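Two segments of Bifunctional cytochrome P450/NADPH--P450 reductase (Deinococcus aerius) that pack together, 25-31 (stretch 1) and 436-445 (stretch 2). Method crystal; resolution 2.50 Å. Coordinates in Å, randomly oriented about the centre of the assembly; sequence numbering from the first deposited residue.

Stretch 1, residues 25-31: GDAPVLN
Stretch 2, residues 436-445: LKVKQSLTIK

A glutamine at the end of a strand can dock a distant segment by using its backbone and its side chain together, and the pairing of residues 25-31 with 436-445 is a compact example. Two hydrogen bonds, both centred on Gln440, join the stretches. Its backbone N donates to Asp26 O at 2.9 Å (N-H...O angle 161°), and its side-chain OE1 accepts from Val29 N at 3.1 Å (167°). The side chain reaches this far because it is extended, with chi1 at -170° (t), chi2 at 175° (t) and chi3 at 13°, and its CA-to-CB bond points toward stretch 1. On the way OE1 passes Pro28 N at 3.2 Å, a contact without a hydrogen bond because proline nitrogen carries no hydrogen; Pro28 CD lies equally close, 3.2 Å from OE1.

The backbone of stretch 1 is shaped to present these groups. Gly25, at phi/psi 99/-180, adopts angles that call for glycine. Asp26 (-74/-19) and Ala27 (-156/78) then lead into helical values from Pro28 (-61/-21) through Val29 (-57/-26), Leu30 (-74/-35) and Asn31 (-57/-42). Leu30 N bonds to Ala27 O at 3.0 Å. Opposite, Val438, Lys439 and Gln440 are extended, with phi between -114° and -99° and psi between 125° and 135°. The register places Asp26 CA 5.1 Å from Lys439 CA and Ala27 CA 4.6 Å from Gln440 CA. Within stretch 2, the chain turns back through residues 441-443: Ser441 N bonds to Thr443 O at 2.8 Å and Lys439 N to Lys445 O at 3.0 Å.

Around this polar centre the contact is modest, burying 403 Å² summed over both sides. The small Ala27 allows close approach, its CB standing 3.6 Å from Val438 O and 3.9 Å from Gln440 CB. Val438 (chi1 t) supplies apolar surface: its CG1 lies 4.3 Å from Ala27 CB, and its CB lies 4.3 Å from CD1 of Leu30, whose m,t rotamer brings the end of the side chain nearer. Deeper in, the beta-branched Val29 and Ile444, both buried and both with chi1 p, point toward the opposite stretch and meet at 4.4 Å between Val29 CG1 and Ile444 CG2.

At the exposed margin, Asp26 (chi1 m) packs against the aliphatic part of Lys439, with OD1 3.4 Å from Lys439 CE. The charges attract, but OD1 remains 4.6 Å from Lys439 NZ, beyond salt-bridge range.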

ATOM      1  N   GLY A  25     -17.095 -13.049   0.351  1.00 39.94           N
ATOM      2  CA  GLY A  25     -16.146 -13.267  -0.719  1.00 35.00           C
ATOM      3  C   GLY A  25     -14.729 -12.896  -0.321  1.00 34.43           C
ATOM      4  O   GLY A  25     -14.443 -12.489   0.806  1.00 31.74           O
ATOM      5  N   ASP A  26     -13.824 -13.076  -1.291  1.00 36.06           N
ATOM      6  CA  ASP A  26     -12.405 -12.814  -1.097  1.00 36.76           C
ATOM      7  C   ASP A  26     -12.057 -11.327  -1.064  1.00 38.24           C
ATOM      8  O   ASP A  26     -10.973 -10.982  -0.583  1.00 38.93           O
ATOM      9  CB  ASP A  26     -11.597 -13.436  -2.235  1.00 45.26           C
ATOM     10  CG  ASP A  26     -11.364 -14.910  -2.063  1.00 49.62           C
ATOM     11  OD1 ASP A  26     -11.274 -15.351  -0.894  1.00 52.64           O
ATOM     12  OD2 ASP A  26     -11.228 -15.604  -3.105  1.00 49.01           O
ATOM     13  N   ALA A  27     -12.940 -10.447  -1.583  1.00 36.28           N
ATOM     14  CA  ALA A  27     -12.668  -9.017  -1.713  1.00 35.03           C
ATOM     15  C   ALA A  27     -13.956  -8.191  -1.766  1.00 24.67           C
ATOM     16  O   ALA A  27     -14.348  -7.760  -2.849  1.00 26.08           O
ATOM     17  CB  ALA A  27     -11.826  -8.774  -2.968  1.00 31.30           C
ATOM     18  N   PRO A  28     -14.624  -7.938  -0.638  1.00 27.78           N
ATOM     19  CA  PRO A  28     -15.920  -7.219  -0.678  1.00 29.85           C
ATOM     20  C   PRO A  28     -15.868  -5.804  -1.253  1.00 32.76           C
ATOM     21  O   PRO A  28     -16.922  -5.287  -1.694  1.00 32.03           O
ATOM     22  CB  PRO A  28     -16.373  -7.210   0.792  1.00 33.87           C
ATOM     23  CG  PRO A  28     -15.217  -7.765   1.603  1.00 24.19           C
ATOM     24  CD  PRO A  28     -14.307  -8.474   0.701  1.00 26.72           C
ATOM     25  N   VAL A  29     -14.698  -5.157  -1.274  1.00 27.77           N
ATOM     26  CA  VAL A  29     -14.642  -3.848  -1.917  1.00 32.85           C
ATOM     27  C   VAL A  29     -15.100  -3.933  -3.376  1.00 29.59           C
ATOM     28  O   VAL A  29     -15.636  -2.956  -3.915  1.00 30.25           O
ATOM     29  CB  VAL A  29     -13.239  -3.210  -1.785  1.00 30.12           C
ATOM     30  CG1 VAL A  29     -12.256  -3.861  -2.716  1.00 25.24           C
ATOM     31  CG2 VAL A  29     -13.322  -1.672  -2.034  1.00 25.28           C
ATOM     32  N   LEU A  30     -14.969  -5.101  -4.024  1.00 27.34           N
ATOM     33  CA  LEU A  30     -15.440  -5.199  -5.417  1.00 34.44           C
ATOM     34  C   LEU A  30     -16.975  -5.248  -5.497  1.00 32.51           C
ATOM     35  O   LEU A  30     -17.586  -4.728  -6.451  1.00 30.08           O
ATOM     36  CB  LEU A  30     -14.819  -6.417  -6.103  1.00 25.01           C
ATOM     37  CG  LEU A  30     -13.293  -6.385  -6.160  1.00 29.39           C
ATOM     38  CD1 LEU A  30     -12.719  -7.513  -7.029  1.00 22.05           C
ATOM     39  CD2 LEU A  30     -12.840  -5.028  -6.651  1.00 27.67           C
ATOM     40  N   ASN A  31     -17.611  -5.895  -4.517  1.00 30.18           N
ATOM     41  CA  ASN A  31     -19.058  -5.781  -4.382  1.00 30.57           C
ATOM     42  C   ASN A  31     -19.481  -4.325  -4.242  1.00 31.49           C
ATOM     43  O   ASN A  31     -20.488  -3.893  -4.831  1.00 33.26           O
ATOM     44  CB  ASN A  31     -19.541  -6.598  -3.187  1.00 31.86           C
ATOM     45  CG  ASN A  31     -19.136  -8.061  -3.280  1.00 32.14           C
ATOM     46  OD1 ASN A  31     -18.971  -8.617  -4.384  1.00 27.69           O
ATOM     47  ND2 ASN A  31     -19.015  -8.703  -2.126  1.00 25.16           N
ATOM     48  N   LEU A 436      -7.450 -13.032 -13.175  1.00 28.66           N
ATOM     49  CA  LEU A 436      -7.232 -12.175 -12.016  1.00 28.62           C
ATOM     50  C   LEU A 436      -8.160 -12.578 -10.879  1.00 31.56           C
ATOM     51  O   LEU A 436      -9.378 -12.658 -11.066  1.00 32.09           O
ATOM     52  CB  LEU A 436      -7.432 -10.705 -12.396  1.00 28.31           C
ATOM     53  CG  LEU A 436      -7.332  -9.727 -11.213  1.00 28.89           C
ATOM     54  CD1 LEU A 436      -5.971  -9.764 -10.556  1.00 24.74           C
ATOM     55  CD2 LEU A 436      -7.653  -8.323 -11.648  1.00 25.96           C
ATOM     56  N   LYS A 437      -7.556 -12.901  -9.729  1.00 32.55           N
ATOM     57  CA  LYS A 437      -8.232 -13.231  -8.473  1.00 36.11           C
ATOM     58  C   LYS A 437      -7.651 -12.302  -7.414  1.00 33.64           C
ATOM     59  O   LYS A 437      -6.447 -12.344  -7.139  1.00 31.40           O
ATOM     60  CB  LYS A 437      -8.060 -14.709  -8.079  1.00 38.99           C
ATOM     61  CG  LYS A 437      -9.243 -15.299  -7.271  1.00 44.93           C
ATOM     62  CD  LYS A 437      -8.962 -16.693  -6.669  1.00 57.52           C
ATOM     63  CE  LYS A 437      -9.566 -17.817  -7.547  1.00 64.86           C
ATOM     64  NZ  LYS A 437      -9.826 -19.099  -6.818  1.00 52.32           N
ATOM     65  N   VAL A 438      -8.482 -11.394  -6.903  1.00 39.04           N
ATOM     66  CA  VAL A 438      -8.070 -10.365  -5.951  1.00 37.44           C
ATOM     67  C   VAL A 438      -8.430 -10.796  -4.530  1.00 36.09           C
ATOM     68  O   VAL A 438      -9.544 -11.267  -4.275  1.00 39.02           O
ATOM     69  CB  VAL A 438      -8.715  -9.019  -6.306  1.00 34.12           C
ATOM     70  CG1 VAL A 438      -8.276  -7.956  -5.321  1.00 34.30           C
ATOM     71  CG2 VAL A 438      -8.347  -8.642  -7.724  1.00 28.07           C
ATOM     72  N   LYS A 439      -7.475 -10.703  -3.611  1.00 36.74           N
ATOM     73  CA  LYS A 439      -7.748 -10.967  -2.205  1.00 37.58           C
ATOM     74  C   LYS A 439      -7.580  -9.676  -1.411  1.00 35.55           C
ATOM     75  O   LYS A 439      -6.618  -8.917  -1.621  1.00 37.16           O
ATOM     76  CB  LYS A 439      -6.840 -12.079  -1.642  1.00 45.16           C
ATOM     77  CG  LYS A 439      -7.088 -12.465  -0.141  1.00 50.12           C
ATOM     78  CD  LYS A 439      -8.315 -13.317   0.195  1.00 52.42           C
ATOM     79  CE  LYS A 439      -8.026 -14.773  -0.212  1.00 55.71           C
ATOM     80  NZ  LYS A 439      -6.946 -15.391   0.657  1.00 57.79           N
ATOM     81  N   GLN A 440      -8.539  -9.433  -0.514  1.00 34.80           N
ATOM     82  CA  GLN A 440      -8.594  -8.257   0.337  1.00 35.78           C
ATOM     83  C   GLN A 440      -8.318  -8.648   1.791  1.00 34.88           C
ATOM     84  O   GLN A 440      -9.001  -9.512   2.349  1.00 30.28           O
ATOM     85  CB  GLN A 440      -9.958  -7.575   0.230  1.00 26.18           C
ATOM     86  CG  GLN A 440      -9.933  -6.229   0.916  1.00 25.75           C
ATOM     87  CD  GLN A 440     -11.206  -5.473   0.729  1.00 29.87           C
ATOM     88  OE1 GLN A 440     -12.227  -6.033   0.293  1.00 32.00           O
ATOM     89  NE2 GLN A 440     -11.172  -4.189   1.051  1.00 30.34           N
ATOM     90  N   SER A 441      -7.326  -7.988   2.393  1.00 33.83           N
ATOM     91  CA  SER A 441      -7.030  -7.993   3.817  1.00 27.63           C
ATOM     92  C   SER A 441      -6.900  -6.542   4.262  1.00 35.51           C
ATOM     93  O   SER A 441      -7.856  -5.766   4.135  1.00 40.73           O
ATOM     94  CB  SER A 441      -5.754  -8.782   4.077  1.00 37.07           C
ATOM     95  OG  SER A 441      -4.650  -8.165   3.428  1.00 37.74           O
ATOM     96  N   LEU A 442      -5.746  -6.148   4.811  1.00 36.91           N
ATOM     97  CA  LEU A 442      -5.489  -4.715   4.926  1.00 38.80           C
ATOM     98  C   LEU A 442      -5.402  -4.090   3.535  1.00 35.22           C
ATOM     99  O   LEU A 442      -5.898  -2.978   3.308  1.00 42.65           O
ATOM    100  CB  LEU A 442      -4.210  -4.458   5.733  1.00 38.27           C
ATOM    101  CG  LEU A 442      -3.877  -3.037   6.220  1.00 47.56           C
ATOM    102  CD1 LEU A 442      -4.600  -2.737   7.548  1.00 39.80           C
ATOM    103  CD2 LEU A 442      -2.338  -2.770   6.329  1.00 36.81           C
ATOM    104  N   THR A 443      -4.832  -4.831   2.580  1.00 29.87           N
ATOM    105  CA  THR A 443      -4.572  -4.433   1.205  1.00 34.21           C
ATOM    106  C   THR A 443      -5.293  -5.389   0.255  1.00 31.95           C
ATOM    107  O   THR A 443      -5.947  -6.339   0.677  1.00 35.13           O
ATOM    108  CB  THR A 443      -3.071  -4.431   0.919  1.00 33.40           C
ATOM    109  OG1 THR A 443      -2.522  -5.648   1.428  1.00 39.30           O
ATOM    110  CG2 THR A 443      -2.377  -3.246   1.619  1.00 32.29           C
ATOM    111  N   ILE A 444      -5.239  -5.079  -1.038  1.00 33.85           N
ATOM    112  CA  ILE A 444      -5.706  -5.964  -2.101  1.00 33.38           C
ATOM    113  C   ILE A 444      -4.524  -6.405  -2.924  1.00 33.93           C
ATOM    114  O   ILE A 444      -3.475  -5.751  -2.981  1.00 35.60           O
ATOM    115  CB  ILE A 444      -6.796  -5.383  -3.023  1.00 28.33           C
ATOM    116  CG1 ILE A 444      -6.332  -4.045  -3.576  1.00 29.34           C
ATOM    117  CG2 ILE A 444      -8.135  -5.396  -2.355  1.00 23.43           C
ATOM    118  CD1 ILE A 444      -7.247  -3.483  -4.632  1.00 27.48           C
ATOM    119  N   LYS A 445      -4.693  -7.556  -3.533  1.00 30.81           N
ATOM    120  CA  LYS A 445      -3.484  -8.145  -4.067  1.00 29.86           C
ATOM    121  C   LYS A 445      -3.843  -9.259  -5.040  1.00 31.54           C
ATOM    122  O   LYS A 445      -4.846  -9.955  -4.801  1.00 31.40           O
ATOM    123  CB  LYS A 445      -2.708  -8.537  -2.790  1.00 41.52           C
ATOM    124  CG  LYS A 445      -3.461  -9.529  -1.804  1.00 45.32           C
ATOM    125  CD  LYS A 445      -2.722  -9.479  -0.464  1.00 46.70           C
ATOM    126  CE  LYS A 445      -3.241 -10.667   0.277  1.00 57.61           C
ATOM    127  NZ  LYS A 445      -4.713 -10.641   0.581  1.00 46.64           N
TER